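Local coordinates for alpha-n-acetylglucosaminidase family protein (Clostridium perfringens, PDB 4A41) that probably binds galactose-terminated glycans through a family 32 carbohydrate-binding module belonging to an alpha-N-acetylglucosaminidase, at residues E103-E108 with K141-E146. Sequence-based numbering, arbitrary orientation.
Sequences ELHVSE and KLVALE
H105 and K141 face each other in an antiparallel hydrogen-bonded pair: H105 N donates a hydrogen bond to K141 O at 2.9 Å, and K141 N donates one to H105 O at 2.8 Å. Two residues along, E103 and V143 repeat the exchange, V143 N reaching E103 O at 2.8 Å and E103 N reaching V143 O at 3.0 Å. Between these pairs L104 and L142 form a non-hydrogen-bonded pair, and the CA of L104 adds a C-H...O contact to K141 O, giving that oxygen a second, weaker partner.

On the face carrying E103, H105, K141 and V143, both imidazole nitrogens are engaged. H105 NE2 donates to the anti lone pair of E103 OE1 at 2.8 Å, the carboxylate oxygen lying exactly in the ring plane. H105 ND1 and a water lie 2.7 Å apart, and the same water accepts a hydrogen bond from K141 NZ; a bend of the lysine chain at chi3, -59°, helps bring NZ to this water. These two in-plane partners probably fix the ring's rotation. V143 CG2 sits over one ring face in a CH-pi contact, 3.9 Å from the centroid, while L145 CD1 packs against CG and OE2 of E103.

The neighbouring strands 71-77 and 113-120 complete this part of the five-stranded sheet of the F5/8 type C beta-sandwich. L142 packs on I73 of the former, K141 makes a cation-pi contact with F113 of the latter, and L104 turns inward onto L130 and F132 of strand 128-137 in the opposing sheet.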
loop_
_atom_site.group_PDB
_atom_site.type_symbol
_atom_site.label_atom_id
_atom_site.label_comp_id
_atom_site.label_asym_id
_atom_site.label_seq_id
_atom_site.Cartn_x
_atom_site.Cartn_y
_atom_site.Cartn_z
ATOM N N GLU A 103 6.283 -7.189 1.452
ATOM C CA GLU A 103 7.574 -6.629 1.017
ATOM C C GLU A 103 7.304 -5.186 0.630
ATOM O O GLU A 103 6.194 -4.857 0.148
ATOM C CB GLU A 103 8.141 -7.403 -0.168
ATOM C CG GLU A 103 8.312 -8.861 0.153
ATOM C CD GLU A 103 9.083 -9.633 -0.896
ATOM O OE1 GLU A 103 9.448 -9.088 -1.972
ATOM O OE2 GLU A 103 9.298 -10.835 -0.641
ATOM N N LEU A 104 8.304 -4.336 0.816
ATOM C CA LEU A 104 8.278 -2.968 0.298
ATOM C C LEU A 104 9.389 -2.850 -0.727
ATOM O O LEU A 104 10.541 -3.213 -0.439
ATOM C CB LEU A 104 8.453 -1.964 1.436
ATOM C CG LEU A 104 8.107 -0.538 1.005
ATOM C CD1 LEU A 104 6.595 -0.289 0.894
ATOM C CD2 LEU A 104 8.727 0.455 1.958
ATOM N N HIS A 105 9.033 -2.398 -1.917
ATOM C CA HIS A 105 9.990 -2.208 -3.023
ATOM C C HIS A 105 9.985 -0.752 -3.476
ATOM O O HIS A 105 8.997 -0.043 -3.292
ATOM C CB HIS A 105 9.640 -3.068 -4.266
ATOM C CG HIS A 105 9.529 -4.551 -4.013
ATOM N ND1 HIS A 105 9.170 -5.433 -5.013
ATOM C CD2 HIS A 105 9.722 -5.305 -2.902
ATOM C CE1 HIS A 105 9.131 -6.665 -4.523
ATOM N NE2 HIS A 105 9.460 -6.617 -3.244
ATOM N N VAL A 106 11.082 -0.312 -4.109
ATOM C CA VAL A 106 11.133 1.031 -4.688
ATOM C C VAL A 106 11.628 0.959 -6.137
ATOM O O VAL A 106 12.253 -0.036 -6.553
ATOM C CB VAL A 106 12.045 2.007 -3.881
ATOM C CG1 VAL A 106 11.561 2.158 -2.463
ATOM C CG2 VAL A 106 13.462 1.506 -3.893
ATOM N N SER A 107 11.339 1.998 -6.910
ATOM C CA SER A 107 11.824 2.102 -8.290
ATOM C C SER A 107 12.183 3.548 -8.533
ATOM O O SER A 107 11.626 4.443 -7.895
ATOM C CB SER A 107 10.745 1.681 -9.298
ATOM O OG SER A 107 11.211 1.803 -10.650
ATOM N N GLU A 108 13.116 3.777 -9.449
ATOM C CA GLU A 108 13.414 5.118 -9.939
ATOM C C GLU A 108 13.019 5.266 -11.413
ATOM O O GLU A 108 13.301 6.296 -12.039
ATOM C CB GLU A 108 14.903 5.431 -9.729
ATOM C CG GLU A 108 15.227 5.600 -8.279
ATOM C CD GLU A 108 16.705 5.724 -8.059
ATOM O OE1 GLU A 108 17.216 6.855 -8.227
ATOM O OE2 GLU A 108 17.340 4.686 -7.737
ATOM N N LYS A 141 6.276 0.480 -3.893
ATOM C CA LYS A 141 5.339 -0.611 -4.126
ATOM C C LYS A 141 5.224 -1.417 -2.840
ATOM O O LYS A 141 6.208 -1.949 -2.289
ATOM C CB LYS A 141 5.789 -1.508 -5.291
ATOM C CG LYS A 141 4.888 -2.746 -5.472
ATOM C CD LYS A 141 5.434 -3.763 -6.488
ATOM C CE LYS A 141 5.625 -3.174 -7.871
ATOM N NZ LYS A 141 6.003 -4.312 -8.798
ATOM N N LEU A 142 4.006 -1.518 -2.347
ATOM C CA LEU A 142 3.709 -2.404 -1.221
ATOM C C LEU A 142 3.152 -3.737 -1.741
ATOM O O LEU A 142 2.099 -3.760 -2.399
ATOM C CB LEU A 142 2.706 -1.778 -0.239
ATOM C CG LEU A 142 2.294 -2.679 0.937
ATOM C CD1 LEU A 142 3.454 -3.023 1.852
ATOM C CD2 LEU A 142 1.159 -1.973 1.712
ATOM N N VAL A 143 3.905 -4.809 -1.497
ATOM C CA VAL A 143 3.534 -6.163 -1.946
ATOM C C VAL A 143 2.902 -6.904 -0.762
ATOM O O VAL A 143 3.506 -7.104 0.295
ATOM C CB VAL A 143 4.755 -6.962 -2.466
ATOM C CG1 VAL A 143 4.312 -8.332 -2.953
ATOM C CG2 VAL A 143 5.513 -6.207 -3.553
ATOM N N ALA A 144 1.643 -7.289 -0.950
ATOM C CA ALA A 144 0.931 -8.163 0.009
ATOM C C ALA A 144 1.120 -9.633 -0.356
ATOM O O ALA A 144 0.546 -10.108 -1.331
ATOM C CB ALA A 144 -0.564 -7.823 0.011
ATOM N N LEU A 145 1.966 -10.314 0.418
ATOM C CA LEU A 145 2.219 -11.742 0.196
ATOM C C LEU A 145 1.101 -12.542 0.823
ATOM O O LEU A 145 0.678 -13.577 0.278
ATOM C CB LEU A 145 3.563 -12.154 0.813
ATOM C CG LEU A 145 4.810 -11.511 0.176
ATOM C CD1 LEU A 145 6.077 -11.962 0.869
ATOM C CD2 LEU A 145 4.869 -11.767 -1.318
ATOM N N GLU A 146 0.649 -12.066 1.980
ATOM C CA GLU A 146 -0.455 -12.701 2.728
ATOM C C GLU A 146 -1.304 -11.634 3.372
ATOM O O GLU A 146 -0.769 -10.594 3.789
ATOM C CB GLU A 146 0.070 -13.661 3.803
ATOM C CG GLU A 146 0.949 -14.764 3.205
ATOM C CD GLU A 146 1.467 -15.786 4.197
ATOM O OE1 GLU A 146 1.201 -15.699 5.414
ATOM O OE2 GLU A 146 2.149 -16.727 3.726
HETATM O O HOH W 1 8.254 -5.710 -7.591
#